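Local coordinates for ribosomal protein S2-related protein (Deinococcus radiodurans, PDB 2JH3) that binds a 4Fe-4S cluster and resembles chelatases in fold, consistent with a sirohydrochlorin ferrochelatase-like role that remains unproven, at residues D142-N154 with R201-L213. Sequence-based numbering, arbitrary orientation.
Sequences DVTLLLLAARPGN and RVEAGQAVLVPFL
Strands 144-149 and 207-211 run parallel, with axes 4.6 Å apart and 28° between them, laced by six backbone hydrogen bonds from Thr-144 N to Gln-206 O (2.9 Å) through to Phe-212 N with Leu-148 O. Pro-211, which has no N-H, falls where strand 207-211 donates nothing to its partner. On the face bearing Leu-146 and Leu-148, Leu-209 has CG anti to its backbone N, and CD1 leans toward the neighbouring strand, 3.7 Å from Leu-146 CB. Val-202, from the loop before strand 207-211, lies over this face, its CG2 3.7 Å from Leu-146 CD1, the two side chains crossing at about a right angle. Thr-144 suits the margin: its methyl group lies against Val-202, while a water sits between OG1 and Glu-203 N and accepts from that N-H. The other face carries Leu-145, Leu-147, Val-208 and Val-210, beneath helices 122-133 and 155-167. Val-143 CG1 presses unusually close to Val-208 CG1 (3.4 Å), the branch that chi1 of 59° sets between backbone N and carbonyl carbon. Beyond the strands, Asn-154 ND2 meets the edge of the Phe-212 ring, 3.9 Å from CD2, with amide and ring planes 70° apart; Asn-154 OD1 caps helix 155-167 through Leu-157 N, and ND2 donates to Leu-74 O. Strand 144-149 lies between 172-177 and 207-211 in a parallel sheet, consistent with a chelatase-like alpha/beta domain. Six bonds satisfy the facing N-H and C=O groups, water serves the ends, and mostly apolar side chains line both faces.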
ATOM      1  N   ASP A 142      28.956  41.512  22.093  1.00 46.27           N
ATOM      2  CA  ASP A 142      27.872  41.536  23.112  1.00 46.04           C
ATOM      3  C   ASP A 142      27.116  40.183  23.332  1.00 45.09           C
ATOM      4  O   ASP A 142      26.234  40.113  24.212  1.00 45.88           O
ATOM      5  CB  ASP A 142      26.826  42.639  22.761  1.00 46.58           C
ATOM      6  CG  ASP A 142      27.393  44.095  22.884  1.00 47.06           C
ATOM      7  OD1 ASP A 142      28.517  44.278  23.390  1.00 43.05           O
ATOM      8  OD2 ASP A 142      26.687  45.058  22.480  1.00 47.73           O
ATOM      9  N   VAL A 143      27.463  39.123  22.576  1.00 43.02           N
ATOM     10  CA  VAL A 143      26.693  37.873  22.531  1.00 40.64           C
ATOM     11  C   VAL A 143      27.496  36.609  22.924  1.00 39.18           C
ATOM     12  O   VAL A 143      28.619  36.398  22.463  1.00 39.02           O
ATOM     13  CB  VAL A 143      26.072  37.714  21.129  1.00 40.69           C
ATOM     14  CG1 VAL A 143      25.136  36.509  21.051  1.00 41.29           C
ATOM     15  CG2 VAL A 143      25.240  38.947  20.785  1.00 40.97           C
ATOM     16  N   THR A 144      26.953  35.791  23.835  1.00 36.82           N
ATOM     17  CA  THR A 144      27.514  34.458  24.092  1.00 35.49           C
ATOM     18  C   THR A 144      26.891  33.484  23.093  1.00 33.64           C
ATOM     19  O   THR A 144      25.666  33.514  22.826  1.00 29.75           O
ATOM     20  CB  THR A 144      27.307  33.911  25.552  1.00 35.51           C
ATOM     21  OG1 THR A 144      27.805  34.845  26.476  1.00 36.57           O
ATOM     22  CG2 THR A 144      28.058  32.631  25.786  1.00 34.92           C
ATOM     23  N   LEU A 145      27.794  32.656  22.548  1.00 33.03           N
ATOM     24  CA  LEU A 145      27.517  31.715  21.454  1.00 32.78           C
ATOM     25  C   LEU A 145      27.283  30.391  22.111  1.00 31.37           C
ATOM     26  O   LEU A 145      28.169  29.870  22.738  1.00 30.59           O
ATOM     27  CB  LEU A 145      28.755  31.535  20.567  1.00 32.69           C
ATOM     28  CG  LEU A 145      28.499  31.125  19.098  1.00 34.29           C
ATOM     29  CD1 LEU A 145      29.652  30.406  18.554  1.00 34.38           C
ATOM     30  CD2 LEU A 145      27.185  30.423  18.834  1.00 33.79           C
ATOM     31  N   LEU A 146      26.086  29.860  21.982  1.00 30.98           N
ATOM     32  CA  LEU A 146      25.799  28.547  22.529  1.00 31.10           C
ATOM     33  C   LEU A 146      25.658  27.548  21.370  1.00 29.59           C
ATOM     34  O   LEU A 146      24.926  27.798  20.441  1.00 27.18           O
ATOM     35  CB  LEU A 146      24.471  28.602  23.303  1.00 30.96           C
ATOM     36  CG  LEU A 146      24.421  28.901  24.807  1.00 35.34           C
ATOM     37  CD1 LEU A 146      25.636  29.489  25.369  1.00 35.07           C
ATOM     38  CD2 LEU A 146      23.169  29.746  25.086  1.00 35.00           C
ATOM     39  N   LEU A 147      26.304  26.392  21.507  1.00 29.71           N
ATOM     40  CA  LEU A 147      26.322  25.349  20.475  1.00 29.24           C
ATOM     41  C   LEU A 147      25.606  24.118  21.036  1.00 29.09           C
ATOM     42  O   LEU A 147      26.080  23.519  21.991  1.00 27.64           O
ATOM     43  CB  LEU A 147      27.768  24.979  20.111  1.00 28.36           C
ATOM     44  CG  LEU A 147      28.641  26.169  19.652  1.00 29.60           C
ATOM     45  CD1 LEU A 147      30.047  25.738  19.345  1.00 28.60           C
ATOM     46  CD2 LEU A 147      28.036  26.862  18.485  1.00 31.17           C
ATOM     47  N   LEU A 148      24.488  23.739  20.419  1.00 29.40           N
ATOM     48  CA  LEU A 148      23.717  22.569  20.846  1.00 29.68           C
ATOM     49  C   LEU A 148      24.200  21.238  20.198  1.00 29.45           C
ATOM     50  O   LEU A 148      24.184  21.120  19.011  1.00 28.71           O
ATOM     51  CB  LEU A 148      22.266  22.814  20.500  1.00 28.97           C
ATOM     52  CG  LEU A 148      21.255  21.776  20.939  1.00 29.07           C
ATOM     53  CD1 LEU A 148      21.165  21.699  22.474  1.00 27.28           C
ATOM     54  CD2 LEU A 148      19.944  22.115  20.317  1.00 29.49           C
ATOM     55  N   ALA A 149      24.691  20.293  20.996  1.00 30.22           N
ATOM     56  CA  ALA A 149      24.924  18.909  20.554  1.00 31.23           C
ATOM     57  C   ALA A 149      23.776  17.958  20.859  1.00 32.65           C
ATOM     58  O   ALA A 149      23.095  18.078  21.891  1.00 32.85           O
ATOM     59  CB  ALA A 149      26.135  18.374  21.169  1.00 30.70           C
ATOM     60  N   ALA A 150      23.622  16.952  19.994  1.00 35.13           N
ATOM     61  CA  ALA A 150      22.526  15.979  20.103  1.00 37.07           C
ATOM     62  C   ALA A 150      22.693  15.058  21.279  1.00 39.84           C
ATOM     63  O   ALA A 150      21.719  14.701  21.951  0.50 40.50           O
ATOM     64  CB  ALA A 150      22.440  15.145  18.799  1.00 38.68           C
ATOM     65  N   ARG A 151      23.918  14.612  21.422  1.00 41.66           N
ATOM     66  CA  ARG A 151      24.385  13.646  22.414  1.00 44.41           C
ATOM     67  C   ARG A 151      25.713  14.187  22.981  1.00 45.19           C
ATOM     68  O   ARG A 151      26.389  14.987  22.360  1.00 45.44           O
ATOM     69  CB  ARG A 151      24.671  12.263  21.781  1.00 44.50           C
ATOM     70  CZ  ARG A 151      23.203   8.455  19.425  0.50 43.70           C
ATOM     71  NH2 ARG A 151      22.486   7.997  18.412  0.50 45.00           N
ATOM     72  N   PRO A 152      26.031  13.718  24.183  1.00 46.40           N
ATOM     73  CA  PRO A 152      27.142  14.154  25.022  1.00 46.16           C
ATOM     74  C   PRO A 152      28.547  14.137  24.481  1.00 46.60           C
ATOM     75  O   PRO A 152      29.281  15.078  24.756  0.75 48.01           O
ATOM     76  CB  PRO A 152      27.062  13.213  26.232  1.00 47.53           C
ATOM     77  CG  PRO A 152      26.211  12.102  25.798  1.00 47.55           C
ATOM     78  CD  PRO A 152      25.245  12.675  24.846  1.00 46.66           C
ATOM     79  N   GLY A 153      28.973  13.106  23.760  1.00 46.26           N
ATOM     80  CA  GLY A 153      30.417  12.998  23.420  1.00 44.64           C
ATOM     81  C   GLY A 153      30.852  13.548  22.066  1.00 43.92           C
ATOM     82  O   GLY A 153      31.668  12.885  21.367  1.00 43.50           O
ATOM     83  N   ASN A 154      30.323  14.729  21.655  1.00 42.14           N
ATOM     84  CA  ASN A 154      30.722  15.330  20.361  1.00 40.51           C
ATOM     85  C   ASN A 154      32.040  16.114  20.436  1.00 38.79           C
ATOM     86  O   ASN A 154      32.107  17.347  20.499  1.00 37.53           O
ATOM     87  CB  ASN A 154      29.613  16.136  19.703  1.00 39.99           C
ATOM     88  CG  ASN A 154      29.829  16.275  18.192  1.00 40.40           C
ATOM     89  OD1 ASN A 154      30.957  16.431  17.711  1.00 31.56           O
ATOM     90  ND2 ASN A 154      28.737  16.234  17.444  1.00 37.53           N
ATOM     91  N   ARG A 201      25.747  29.084  31.910  1.00 42.88           N
ATOM     92  CA  ARG A 201      26.969  29.165  31.117  1.00 43.48           C
ATOM     93  C   ARG A 201      27.084  30.478  30.357  1.00 43.63           C
ATOM     94  O   ARG A 201      27.864  30.595  29.437  1.00 43.76           O
ATOM     95  CB  ARG A 201      27.040  27.965  30.151  1.00 45.05           C
ATOM     96  CG  ARG A 201      27.506  26.651  30.799  1.00 47.81           C
ATOM     97  CD  ARG A 201      28.971  26.786  31.379  1.00 52.02           C
ATOM     98  NE  ARG A 201      29.444  25.478  31.827  1.00 52.24           N
ATOM     99  CZ  ARG A 201      29.125  24.936  32.999  1.00 54.39           C
ATOM    100  NH1 ARG A 201      28.357  25.618  33.843  1.00 55.51           N
ATOM    101  NH2 ARG A 201      29.550  23.706  33.326  1.00 53.54           N
ATOM    102  N   VAL A 202      26.314  31.478  30.720  1.00 43.71           N
ATOM    103  CA  VAL A 202      26.328  32.725  29.965  1.00 44.49           C
ATOM    104  C   VAL A 202      26.522  33.845  30.950  1.00 45.74           C
ATOM    105  O   VAL A 202      25.748  33.961  31.913  1.00 45.03           O
ATOM    106  CB  VAL A 202      25.013  32.953  29.191  1.00 43.57           C
ATOM    107  CG1 VAL A 202      24.909  34.376  28.623  1.00 43.27           C
ATOM    108  CG2 VAL A 202      24.882  31.950  28.084  1.00 43.61           C
ATOM    109  N   GLU A 203      27.551  34.654  30.687  1.00 47.41           N
ATOM    110  CA  GLU A 203      27.883  35.815  31.504  1.00 48.28           C
ATOM    111  C   GLU A 203      27.716  37.133  30.749  1.00 48.52           C
ATOM    112  O   GLU A 203      27.796  38.200  31.358  1.00 50.41           O
ATOM    113  CB  GLU A 203      29.293  35.663  32.041  1.00 48.88           C
ATOM    114  CG  GLU A 203      29.373  34.592  33.139  1.00 51.15           C
ATOM    115  CD  GLU A 203      30.702  33.838  33.159  1.00 52.63           C
ATOM    116  OE1 GLU A 203      31.767  34.496  32.998  1.00 60.46           O
ATOM    117  OE2 GLU A 203      30.688  32.589  33.348  1.00 57.56           O
ATOM    118  N   ALA A 204      27.469  37.076  29.446  1.00 47.46           N
ATOM    119  CA  ALA A 204      27.093  38.255  28.679  1.00 46.83           C
ATOM    120  C   ALA A 204      25.612  38.587  28.866  1.00 46.58           C
ATOM    121  O   ALA A 204      24.833  37.789  29.403  1.00 48.48           O
ATOM    122  CB  ALA A 204      27.388  38.027  27.176  1.00 46.94           C
ATOM    123  N   GLY A 205      25.216  39.761  28.394  1.00 45.26           N
ATOM    124  CA  GLY A 205      23.847  40.190  28.455  1.00 44.04           C
ATOM    125  C   GLY A 205      22.964  39.701  27.347  1.00 42.84           C
ATOM    126  O   GLY A 205      21.787  40.055  27.305  1.00 42.44           O
ATOM    127  N   GLN A 206      23.537  38.948  26.403  1.00 42.30           N
ATOM    128  CA  GLN A 206      22.750  38.233  25.370  1.00 40.80           C
ATOM    129  C   GLN A 206      23.424  36.926  24.971  1.00 38.30           C
ATOM    130  O   GLN A 206      24.615  36.696  25.276  1.00 37.01           O
ATOM    131  CB  GLN A 206      22.574  39.049  24.123  1.00 41.18           C
ATOM    132  CG  GLN A 206      21.644  40.186  24.273  1.00 44.70           C
ATOM    133  CD  GLN A 206      21.089  40.585  22.931  1.00 45.24           C
ATOM    134  OE1 GLN A 206      21.845  40.875  22.002  1.00 49.96           O
ATOM    135  NE2 GLN A 206      19.758  40.560  22.806  1.00 49.66           N
ATOM    136  N   ALA A 207      22.618  36.079  24.322  1.00 36.34           N
ATOM    137  CA  ALA A 207      23.072  34.762  23.859  1.00 34.85           C
ATOM    138  C   ALA A 207      22.442  34.414  22.519  1.00 32.65           C
ATOM    139  O   ALA A 207      21.330  34.847  22.217  1.00 31.50           O
ATOM    140  CB  ALA A 207      22.728  33.699  24.908  1.00 35.51           C
ATOM    141  N   VAL A 208      23.170  33.613  21.724  1.00 31.79           N
ATOM    142  CA  VAL A 208      22.658  33.044  20.448  1.00 31.03           C
ATOM    143  C   VAL A 208      22.899  31.488  20.409  1.00 28.90           C
ATOM    144  O   VAL A 208      23.998  30.991  20.691  1.00 29.70           O
ATOM    145  CB  VAL A 208      23.235  33.759  19.188  1.00 30.11           C
ATOM    146  CG1 VAL A 208      24.753  33.668  19.161  1.00 30.26           C
ATOM    147  CG2 VAL A 208      22.545  33.234  17.884  1.00 31.98           C
ATOM    148  N   LEU A 209      21.832  30.755  20.130  1.00 27.75           N
ATOM    149  CA  LEU A 209      21.934  29.324  20.098  1.00 28.35           C
ATOM    150  C   LEU A 209      22.027  28.854  18.631  1.00 28.18           C
ATOM    151  O   LEU A 209      21.160  29.148  17.809  1.00 29.22           O
ATOM    152  CB  LEU A 209      20.743  28.692  20.791  1.00 27.40           C
ATOM    153  CG  LEU A 209      20.692  27.178  20.792  1.00 25.70           C
ATOM    154  CD1 LEU A 209      21.725  26.600  21.726  1.00 25.57           C
ATOM    155  CD2 LEU A 209      19.349  26.745  21.218  1.00 27.85           C
ATOM    156  N   VAL A 210      23.106  28.152  18.353  1.00 27.58           N
ATOM    157  CA  VAL A 210      23.278  27.427  17.081  1.00 27.48           C
ATOM    158  C   VAL A 210      23.323  25.899  17.322  1.00 25.31           C
ATOM    159  O   VAL A 210      24.285  25.346  17.857  1.00 24.77           O
ATOM    160  CB  VAL A 210      24.489  27.957  16.248  1.00 26.99           C
ATOM    161  CG1 VAL A 210      24.751  27.090  14.931  1.00 31.59           C
ATOM    162  CG2 VAL A 210      24.234  29.400  15.870  1.00 28.35           C
ATOM    163  N   PRO A 211      22.269  25.229  16.901  1.00 24.20           N
ATOM    164  CA  PRO A 211      22.236  23.797  16.814  1.00 25.42           C
ATOM    165  C   PRO A 211      23.238  23.209  15.823  1.00 24.39           C
ATOM    166  O   PRO A 211      23.186  23.530  14.594  1.00 26.10           O
ATOM    167  CB  PRO A 211      20.791  23.502  16.376  1.00 24.64           C
ATOM    168  CG  PRO A 211      20.025  24.763  16.730  1.00 25.72           C
ATOM    169  CD  PRO A 211      21.005  25.818  16.417  1.00 24.90           C
ATOM    170  N   PHE A 212      24.174  22.413  16.348  1.00 25.45           N
ATOM    171  CA  PHE A 212      25.198  21.701  15.501  1.00 26.34           C
ATOM    172  C   PHE A 212      24.566  20.407  14.973  1.00 26.33           C
ATOM    173  O   PHE A 212      24.944  19.333  15.360  1.00 25.62           O
ATOM    174  CB  PHE A 212      26.434  21.366  16.307  1.00 26.70           C
ATOM    175  CG  PHE A 212      27.595  20.901  15.479  1.00 27.55           C
ATOM    176  CD1 PHE A 212      28.212  21.776  14.593  1.00 31.03           C
ATOM    177  CD2 PHE A 212      28.161  19.632  15.667  1.00 26.98           C
ATOM    178  CE1 PHE A 212      29.340  21.389  13.851  1.00 28.45           C
ATOM    179  CE2 PHE A 212      29.269  19.262  14.923  1.00 29.24           C
ATOM    180  CZ  PHE A 212      29.858  20.162  14.020  1.00 27.67           C
ATOM    181  N   LEU A 213      23.554  20.580  14.135  1.00 27.52           N
ATOM    182  CA  LEU A 213      22.700  19.512  13.605  1.00 28.82           C
ATOM    183  C   LEU A 213      22.541  19.708  12.096  1.00 28.98           C
ATOM    184  O   LEU A 213      22.488  20.848  11.603  1.00 27.65           O
ATOM    185  CB  LEU A 213      21.283  19.660  14.231  1.00 29.85           C
ATOM    186  CG  LEU A 213      20.893  19.019  15.552  1.00 32.63           C
ATOM    187  CD1 LEU A 213      21.982  18.349  16.282  1.00 34.51           C
ATOM    188  CD2 LEU A 213      20.150  20.030  16.396  1.00 32.85           C
TER
HETATM  189  O   HOH W   1      26.246  42.179  26.410  1.00 56.30           O
HETATM  190  O   HOH W   2      29.633  34.576  28.232  1.00 47.44           O
HETATM  191  O   HOH W   3      25.515  17.495  17.168  1.00 49.50           O